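Local coordinates for beta-lactamase-like protein (Novosphingobium pentaromativorans US6-1, PDB 6AUF), which binds two zinc ions and, as a class B3-like metallo-beta-lactamase, probably hydrolyses the ring of beta-lactam antibiotics, at residues I64-D76 against I90-L104. Sequence-based numbering, arbitrary orientation.
Sequences ILVTSDDGHVLID and IRKLGFDPADVRWIL
His72 N gives a hydrogen bond to Asp99 O and His72 O takes one from Arg101 N, two of five backbone bonds pairing 71-76 with 99-104 in parallel. Leu74 N gives to Trp102 O, and Leu104 N reaches Leu74 O at 2.8 Å, nearly straight at 166°. Asp76 N closes the ladder on Leu104 O. A beta bulge at Arg101 shifts the register by one.

Aromatic contacts gather on the helix side. Thr67 CG2 sits over the Phe95 ring face, 3.6 Å from its centroid, while Thr67 OG1 bonds to Asn52 O. The His72 ring meets Phe95 obliquely, planes at 69°. Ser68 N binds His72 ND1 near the ring plane and limits ring rotation. Asp99 CB lies 3.5 Å from His72 CD2.

Apolar packing fills both sheet faces. Leu65 CD2 meets Ile90 CD1 and Phe95 CD2 on one face, where Val100 CG2 touches Leu74 CB. On the other, Val73 CG1 stands anti to its backbone N (chi1 -178°), placing it 3.6 Å from Leu104 CD1. Strands 169-172 and 175-181 pack there.

Asp76 lies beside zinc ligand His112, its carboxylate hydrogen-bonded to Tyr208 OH and Ser106 N. Strand 72-75, helix 83-91 and strand 100-104 form a beta-alpha-beta crossover of the metallo-beta-lactamase fold.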
loop_
_atom_site.group_PDB
_atom_site.type_symbol
_atom_site.label_atom_id
_atom_site.label_comp_id
_atom_site.label_asym_id
_atom_site.label_seq_id
_atom_site.Cartn_x
_atom_site.Cartn_y
_atom_site.Cartn_z
ATOM N N ILE A 64 7.296 -0.661 -2.347
ATOM C CA ILE A 64 7.631 -2.042 -2.686
ATOM C C ILE A 64 8.195 -2.107 -4.096
ATOM O O ILE A 64 7.595 -1.580 -5.039
ATOM C CB ILE A 64 6.413 -2.959 -2.556
ATOM C CG1 ILE A 64 5.766 -2.770 -1.174
ATOM C CG2 ILE A 64 6.825 -4.396 -2.832
ATOM C CD1 ILE A 64 6.705 -3.003 -0.006
ATOM N N LEU A 65 9.340 -2.768 -4.241
ATOM C CA LEU A 65 9.983 -2.968 -5.530
ATOM C C LEU A 65 9.961 -4.450 -5.865
ATOM O O LEU A 65 10.312 -5.289 -5.028
ATOM C CB LEU A 65 11.426 -2.445 -5.532
ATOM C CG LEU A 65 12.219 -2.763 -6.804
ATOM C CD1 LEU A 65 11.515 -2.176 -8.005
ATOM C CD2 LEU A 65 13.635 -2.254 -6.721
ATOM N N VAL A 66 9.549 -4.768 -7.084
ATOM C CA VAL A 66 9.379 -6.144 -7.521
ATOM C C VAL A 66 10.143 -6.294 -8.824
ATOM O O VAL A 66 9.821 -5.628 -9.814
ATOM C CB VAL A 66 7.893 -6.510 -7.684
ATOM C CG1 VAL A 66 7.743 -7.840 -8.352
ATOM C CG2 VAL A 66 7.218 -6.551 -6.327
ATOM N N THR A 67 11.166 -7.141 -8.816
ATOM C CA THR A 67 12.200 -7.114 -9.838
ATOM C C THR A 67 12.110 -8.305 -10.790
ATOM O O THR A 67 11.748 -9.423 -10.407
ATOM C CB THR A 67 13.583 -7.072 -9.187
ATOM O OG1 THR A 67 13.600 -7.973 -8.077
ATOM C CG2 THR A 67 13.909 -5.664 -8.697
ATOM N N SER A 68 12.444 -8.034 -12.049
ATOM C CA SER A 68 12.619 -9.057 -13.061
ATOM C C SER A 68 13.711 -8.582 -14.002
ATOM O O SER A 68 14.074 -7.404 -14.011
ATOM C CB SER A 68 11.326 -9.319 -13.844
ATOM O OG SER A 68 11.158 -8.368 -14.887
ATOM N N ASP A 69 14.232 -9.506 -14.807
ATOM C CA ASP A 69 15.117 -9.080 -15.884
ATOM C C ASP A 69 14.370 -8.222 -16.890
ATOM O O ASP A 69 14.958 -7.327 -17.505
ATOM C CB ASP A 69 15.726 -10.297 -16.571
ATOM C CG ASP A 69 16.338 -11.261 -15.586
ATOM O OD1 ASP A 69 17.013 -10.785 -14.644
ATOM O OD2 ASP A 69 16.127 -12.486 -15.739
ATOM N N ASP A 70 13.069 -8.471 -17.053
ATOM C CA ASP A 70 12.201 -7.777 -17.998
ATOM C C ASP A 70 11.825 -6.377 -17.542
ATOM O O ASP A 70 11.054 -5.703 -18.234
ATOM C CB ASP A 70 10.936 -8.608 -18.226
ATOM C CG ASP A 70 11.219 -9.910 -18.951
ATOM O OD1 ASP A 70 12.066 -9.904 -19.868
ATOM O OD2 ASP A 70 10.596 -10.938 -18.605
ATOM N N GLY A 71 12.358 -5.920 -16.420
ATOM C CA GLY A 71 11.931 -4.688 -15.796
ATOM C C GLY A 71 11.298 -4.952 -14.444
ATOM O O GLY A 71 11.014 -6.088 -14.063
ATOM N N HIS A 72 11.074 -3.866 -13.711
ATOM C CA HIS A 72 10.538 -3.962 -12.364
ATOM C C HIS A 72 9.180 -3.275 -12.250
ATOM O O HIS A 72 8.749 -2.518 -13.126
ATOM C CB HIS A 72 11.520 -3.362 -11.358
ATOM C CG HIS A 72 12.940 -3.724 -11.638
ATOM N ND1 HIS A 72 13.371 -5.031 -11.705
ATOM C CD2 HIS A 72 14.023 -2.955 -11.900
ATOM C CE1 HIS A 72 14.662 -5.051 -11.987
ATOM N NE2 HIS A 72 15.079 -3.804 -12.113
ATOM N N VAL A 73 8.511 -3.560 -11.136
ATOM C CA VAL A 73 7.298 -2.869 -10.724
ATOM C C VAL A 73 7.545 -2.264 -9.348
ATOM O O VAL A 73 8.282 -2.814 -8.523
ATOM C CB VAL A 73 6.078 -3.815 -10.718
ATOM C CG1 VAL A 73 4.807 -3.067 -10.338
ATOM C CG2 VAL A 73 5.926 -4.464 -12.079
ATOM N N LEU A 74 6.945 -1.102 -9.116
ATOM C CA LEU A 74 7.130 -0.351 -7.883
ATOM C C LEU A 74 5.761 0.103 -7.396
ATOM O O LEU A 74 4.976 0.644 -8.181
ATOM C CB LEU A 74 8.062 0.852 -8.107
ATOM C CG LEU A 74 8.277 1.778 -6.904
ATOM C CD1 LEU A 74 9.105 1.098 -5.817
ATOM C CD2 LEU A 74 8.897 3.115 -7.307
ATOM N N ILE A 75 5.469 -0.133 -6.116
ATOM C CA ILE A 75 4.177 0.203 -5.526
ATOM C C ILE A 75 4.391 1.275 -4.464
ATOM O O ILE A 75 5.110 1.053 -3.481
ATOM C CB ILE A 75 3.479 -1.024 -4.922
ATOM C CG1 ILE A 75 3.470 -2.183 -5.912
ATOM C CG2 ILE A 75 2.042 -0.673 -4.480
ATOM C CD1 ILE A 75 2.930 -3.464 -5.310
ATOM N N ASP A 76 3.756 2.431 -4.661
ATOM C CA ASP A 76 3.753 3.533 -3.708
ATOM C C ASP A 76 5.042 4.337 -3.750
ATOM O O ASP A 76 6.135 3.797 -3.959
ATOM C CB ASP A 76 3.495 3.028 -2.291
ATOM C CG ASP A 76 2.047 2.652 -2.071
ATOM O OD1 ASP A 76 1.208 3.063 -2.896
ATOM O OD2 ASP A 76 1.748 1.958 -1.081
ATOM N N ILE A 90 16.490 2.154 -4.290
ATOM C CA ILE A 90 16.588 1.302 -5.470
ATOM C C ILE A 90 18.052 1.076 -5.839
ATOM O O ILE A 90 18.537 -0.062 -5.879
ATOM C CB ILE A 90 15.807 1.926 -6.638
ATOM C CG1 ILE A 90 14.346 2.145 -6.245
ATOM C CG2 ILE A 90 15.913 1.058 -7.875
ATOM C CD1 ILE A 90 13.700 0.931 -5.634
ATOM N N ARG A 91 18.773 2.162 -6.116
ATOM C CA ARG A 91 20.161 2.040 -6.532
ATOM C C ARG A 91 20.978 1.325 -5.467
ATOM O O ARG A 91 21.711 0.374 -5.762
ATOM C CB ARG A 91 20.723 3.430 -6.819
ATOM C CG ARG A 91 19.741 4.322 -7.552
ATOM C CD ARG A 91 20.223 5.753 -7.627
ATOM N NE ARG A 91 19.418 6.540 -8.554
ATOM C CZ ARG A 91 19.555 6.504 -9.877
ATOM N NH1 ARG A 91 20.469 5.718 -10.438
ATOM N NH2 ARG A 91 18.775 7.256 -10.642
ATOM N N LYS A 92 20.841 1.755 -4.211
ATOM C CA LYS A 92 21.563 1.116 -3.122
ATOM C C LYS A 92 21.360 -0.392 -3.098
ATOM O O LYS A 92 22.125 -1.086 -2.426
ATOM C CB LYS A 92 21.139 1.743 -1.789
ATOM C CG LYS A 92 21.587 3.193 -1.619
ATOM C CD LYS A 92 20.533 4.009 -0.873
ATOM C CE LYS A 92 21.103 4.655 0.378
ATOM N NZ LYS A 92 21.279 3.669 1.482
ATOM N N LEU A 93 20.362 -0.914 -3.812
ATOM C CA LEU A 93 20.158 -2.349 -3.951
ATOM C C LEU A 93 20.757 -2.907 -5.234
ATOM O O LEU A 93 20.683 -4.120 -5.463
ATOM C CB LEU A 93 18.664 -2.665 -3.905
ATOM C CG LEU A 93 18.149 -3.413 -2.677
ATOM C CD1 LEU A 93 18.546 -2.675 -1.435
ATOM C CD2 LEU A 93 16.625 -3.573 -2.739
ATOM N N GLY A 94 21.334 -2.051 -6.077
ATOM C CA GLY A 94 21.906 -2.484 -7.334
ATOM C C GLY A 94 20.954 -2.504 -8.504
ATOM O O GLY A 94 21.248 -3.165 -9.508
ATOM N N PHE A 95 19.827 -1.801 -8.415
ATOM C CA PHE A 95 18.833 -1.770 -9.477
ATOM C C PHE A 95 18.749 -0.379 -10.092
ATOM O O PHE A 95 18.925 0.635 -9.412
ATOM C CB PHE A 95 17.457 -2.196 -8.951
ATOM C CG PHE A 95 17.420 -3.607 -8.432
ATOM C CD1 PHE A 95 17.573 -4.683 -9.295
ATOM C CD2 PHE A 95 17.239 -3.861 -7.086
ATOM C CE1 PHE A 95 17.543 -5.987 -8.822
ATOM C CE2 PHE A 95 17.203 -5.165 -6.606
ATOM C CZ PHE A 95 17.353 -6.226 -7.473
ATOM N N ASP A 96 18.482 -0.342 -11.396
ATOM C CA ASP A 96 18.389 0.917 -12.120
ATOM C C ASP A 96 16.950 1.414 -12.087
ATOM O O ASP A 96 16.054 0.703 -12.558
ATOM C CB ASP A 96 18.835 0.739 -13.558
ATOM C CG ASP A 96 19.116 2.058 -14.253
ATOM O OD1 ASP A 96 18.575 3.092 -13.803
ATOM O OD2 ASP A 96 19.884 2.057 -15.249
ATOM N N PRO A 97 16.682 2.609 -11.557
ATOM C CA PRO A 97 15.300 3.115 -11.569
ATOM C C PRO A 97 14.746 3.295 -12.976
ATOM O O PRO A 97 13.519 3.394 -13.144
ATOM C CB PRO A 97 15.402 4.456 -10.825
ATOM C CG PRO A 97 16.718 4.423 -10.116
ATOM C CD PRO A 97 17.619 3.571 -10.956
ATOM N N ALA A 98 15.610 3.348 -13.995
ATOM C CA ALA A 98 15.119 3.374 -15.365
ATOM C C ALA A 98 14.501 2.046 -15.775
ATOM O O ALA A 98 13.804 1.992 -16.794
ATOM C CB ALA A 98 16.256 3.747 -16.318
ATOM N N ASP A 99 14.730 0.985 -15.003
ATOM C CA ASP A 99 14.234 -0.346 -15.315
ATOM C C ASP A 99 12.842 -0.613 -14.773
ATOM O O ASP A 99 12.219 -1.594 -15.191
ATOM C CB ASP A 99 15.183 -1.413 -14.763
ATOM C CG ASP A 99 16.523 -1.424 -15.469
ATOM O OD1 ASP A 99 16.546 -1.253 -16.709
ATOM O OD2 ASP A 99 17.546 -1.608 -14.776
ATOM N N VAL A 100 12.343 0.198 -13.847
ATOM C CA VAL A 100 10.988 -0.008 -13.341
ATOM C C VAL A 100 10.000 0.486 -14.394
ATOM O O VAL A 100 10.032 1.651 -14.802
ATOM C CB VAL A 100 10.772 0.690 -11.989
ATOM C CG1 VAL A 100 11.180 2.125 -12.060
ATOM C CG2 VAL A 100 9.324 0.591 -11.574
ATOM N N ARG A 101 9.138 -0.414 -14.853
ATOM C CA ARG A 101 8.241 -0.117 -15.957
ATOM C C ARG A 101 6.855 0.324 -15.511
ATOM O O ARG A 101 6.196 1.065 -16.247
ATOM C CB ARG A 101 8.129 -1.337 -16.878
ATOM C CG ARG A 101 9.425 -1.615 -17.635
ATOM C CD ARG A 101 10.068 -0.287 -18.017
ATOM N NE ARG A 101 11.224 -0.418 -18.902
ATOM C CZ ARG A 101 12.034 0.591 -19.216
ATOM N NH1 ARG A 101 11.811 1.799 -18.711
ATOM N NH2 ARG A 101 13.066 0.391 -20.029
ATOM N N TRP A 102 6.410 -0.081 -14.329
ATOM C CA TRP A 102 5.093 0.280 -13.820
ATOM C C TRP A 102 5.210 0.824 -12.407
ATOM O O TRP A 102 6.015 0.336 -11.609
ATOM C CB TRP A 102 4.150 -0.923 -13.818
ATOM C CG TRP A 102 3.783 -1.347 -15.196
ATOM C CD1 TRP A 102 4.394 -2.300 -15.950
ATOM C CD2 TRP A 102 2.730 -0.805 -16.003
ATOM N NE1 TRP A 102 3.786 -2.393 -17.175
ATOM C CE2 TRP A 102 2.764 -1.484 -17.237
ATOM C CE3 TRP A 102 1.760 0.188 -15.800
ATOM C CZ2 TRP A 102 1.860 -1.211 -18.267
ATOM C CZ3 TRP A 102 0.868 0.462 -16.820
ATOM C CH2 TRP A 102 0.923 -0.236 -18.040
ATOM N N ILE A 103 4.410 1.841 -12.107
ATOM C CA ILE A 103 4.231 2.324 -10.746
ATOM C C ILE A 103 2.770 2.101 -10.378
ATOM O O ILE A 103 1.867 2.523 -11.112
ATOM C CB ILE A 103 4.631 3.805 -10.595
ATOM C CG1 ILE A 103 6.142 3.975 -10.701
ATOM C CG2 ILE A 103 4.188 4.358 -9.260
ATOM C CD1 ILE A 103 6.536 5.387 -11.028
ATOM N N LEU A 104 2.549 1.400 -9.272
ATOM C CA LEU A 104 1.227 1.094 -8.753
ATOM C C LEU A 104 1.055 1.802 -7.416
ATOM O O LEU A 104 1.998 2.391 -6.876
ATOM C CB LEU A 104 1.033 -0.416 -8.585
ATOM C CG LEU A 104 1.459 -1.266 -9.780
ATOM C CD1 LEU A 104 1.384 -2.736 -9.419
ATOM C CD2 LEU A 104 0.611 -0.961 -11.017
#